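Local coordinates for SLH domain-containing protein (Pseudoflavonifractor capillosus, PDB 4OJU), which is of unknown function but, as a leucine-rich repeat protein of the BspA type that binds magnesium, probably serves in protein binding, at residues Thr8-Gly12 and Pro13-Glu17. Residues are numbered along the deposited sequence; the frame is centred on the assembly and turned at random.
Sequences TVQVG and PYTFE
Thr15 OG1 donates a hydrogen bond of 2.6 Å to Gln10 OE1, with the hydroxyl tilted 17° from the amide's carbonyl plane. Gln10 reaches it because CG is anti to the backbone N (chi1 -170°) and the chain then bends at chi2. The other end of the amide turns back to the bend: Gln10 NE2 donates to Gly12 O at 2.9 Å. A water accepts from Gln10 NE2 and donates to Thr15 OG1 and Pro13 O. NE2 thus has two acceptors, Gly12 O and the water, while Thr15 OG1 holds OE1. A valine in place of Thr15 would probably leave Gln10 OE1 without its hydroxyl donor and the water without one of its acceptors, with the amide then held at its NE2 end. A second water links Thr8 OG1 to Glu17 OE2.

The backbones form a beta hairpin with a two-residue connection, a type II' turn with Gly12 and Pro13 at its corners. It lies in the N-terminal part of the chain, where strand 24-29 pairs with strand 14-19. Val9 and Phe16 exchange two hydrogen bonds, as do Val11 and Tyr14.

Apolar contacts occur on both faces. Val11 CG2 meets Phe16 CE2 obliquely at 3.9 Å, and Val45 touches both side chains. On the Gln10 face, Thr8 CG2 lies 3.7 Å from Thr15 CG2.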
loop_
_atom_site.group_PDB
_atom_site.type_symbol
_atom_site.label_atom_id
_atom_site.label_comp_id
_atom_site.label_asym_id
_atom_site.label_seq_id
_atom_site.Cartn_x
_atom_site.Cartn_y
_atom_site.Cartn_z
ATOM N N THR A 8 18.124 0.406 34.333
ATOM C CA THR A 8 18.416 0.755 32.944
ATOM C C THR A 8 19.886 0.478 32.719
ATOM O O THR A 8 20.726 0.902 33.527
ATOM C CB THR A 8 18.016 2.200 32.658
ATOM O OG1 THR A 8 16.640 2.359 33.030
ATOM C CG2 THR A 8 18.202 2.583 31.194
ATOM N N VAL A 9 20.198 -0.265 31.653
ATOM C CA VAL A 9 21.570 -0.650 31.359
ATOM C C VAL A 9 21.927 -0.218 29.940
ATOM O O VAL A 9 21.139 -0.418 29.008
ATOM C CB VAL A 9 21.795 -2.174 31.584
ATOM C CG1 VAL A 9 23.226 -2.585 31.238
ATOM C CG2 VAL A 9 21.507 -2.567 33.034
ATOM N N GLN A 10 23.105 0.384 29.788
ATOM C CA GLN A 10 23.647 0.760 28.488
ATOM C C GLN A 10 24.752 -0.235 28.098
ATOM O O GLN A 10 25.661 -0.475 28.897
ATOM C CB GLN A 10 24.191 2.204 28.510
ATOM C CG GLN A 10 24.559 2.737 27.122
ATOM C CD GLN A 10 23.355 3.076 26.284
ATOM O OE1 GLN A 10 22.277 3.406 26.792
ATOM N NE2 GLN A 10 23.512 3.014 24.968
ATOM N N VAL A 11 24.643 -0.843 26.891
ATOM C CA VAL A 11 25.631 -1.788 26.346
ATOM C C VAL A 11 25.973 -1.270 24.983
ATOM O O VAL A 11 25.206 -1.477 24.042
ATOM C CB VAL A 11 25.170 -3.278 26.303
ATOM C CG1 VAL A 11 26.313 -4.186 25.856
ATOM C CG2 VAL A 11 24.623 -3.741 27.649
ATOM N N GLY A 12 27.082 -0.539 24.893
ATOM C CA GLY A 12 27.483 0.098 23.640
ATOM C C GLY A 12 26.361 0.973 23.099
ATOM O O GLY A 12 25.896 1.871 23.811
ATOM N N PRO A 13 25.819 0.694 21.885
ATOM C CA PRO A 13 24.750 1.555 21.354
ATOM C C PRO A 13 23.351 1.205 21.880
ATOM O O PRO A 13 22.386 1.894 21.560
ATOM C CB PRO A 13 24.831 1.300 19.849
ATOM C CG PRO A 13 25.221 -0.141 19.756
ATOM C CD PRO A 13 26.203 -0.346 20.908
ATOM N N TYR A 14 23.243 0.131 22.676
ATOM C CA TYR A 14 21.944 -0.344 23.153
ATOM C C TYR A 14 21.578 0.119 24.545
ATOM O O TYR A 14 22.381 -0.013 25.480
ATOM C CB TYR A 14 21.931 -1.881 23.168
ATOM C CG TYR A 14 22.267 -2.510 21.846
ATOM C CD1 TYR A 14 21.364 -2.478 20.787
ATOM C CD2 TYR A 14 23.494 -3.138 21.643
ATOM C CE1 TYR A 14 21.670 -3.057 19.559
ATOM C CE2 TYR A 14 23.815 -3.707 20.415
ATOM C CZ TYR A 14 22.891 -3.675 19.382
ATOM O OH TYR A 14 23.186 -4.218 18.163
ATOM N N THR A 15 20.339 0.595 24.697
ATOM C CA THR A 15 19.773 0.902 26.013
ATOM C C THR A 15 18.765 -0.186 26.331
ATOM O O THR A 15 17.908 -0.457 25.505
ATOM C CB THR A 15 19.099 2.288 26.084
ATOM O OG1 THR A 15 19.970 3.280 25.562
ATOM C CG2 THR A 15 18.648 2.639 27.509
ATOM N N PHE A 16 18.841 -0.770 27.529
ATOM C CA PHE A 16 17.883 -1.773 27.958
ATOM C C PHE A 16 17.212 -1.377 29.230
ATOM O O PHE A 16 17.872 -0.836 30.136
ATOM C CB PHE A 16 18.558 -3.133 28.209
ATOM C CG PHE A 16 19.238 -3.745 27.029
ATOM C CD1 PHE A 16 18.530 -4.543 26.132
ATOM C CD2 PHE A 16 20.590 -3.530 26.805
ATOM C CE1 PHE A 16 19.166 -5.097 25.017
ATOM C CE2 PHE A 16 21.224 -4.102 25.715
ATOM C CZ PHE A 16 20.511 -4.878 24.819
ATOM N N GLU A 17 15.918 -1.718 29.338
ATOM C CA GLU A 17 15.210 -1.574 30.597
ATOM C C GLU A 17 14.974 -2.976 31.109
ATOM O O GLU A 17 14.467 -3.828 30.360
ATOM C CB GLU A 17 13.907 -0.795 30.449
ATOM C CG GLU A 17 14.153 0.696 30.356
ATOM C CD GLU A 17 12.920 1.540 30.139
ATOM O OE1 GLU A 17 11.866 0.977 29.768
ATOM O OE2 GLU A 17 13.014 2.774 30.311
HETATM O O HOH W 1 14.862 3.854 31.602
HETATM O O HOH W 2 21.142 3.647 23.177
#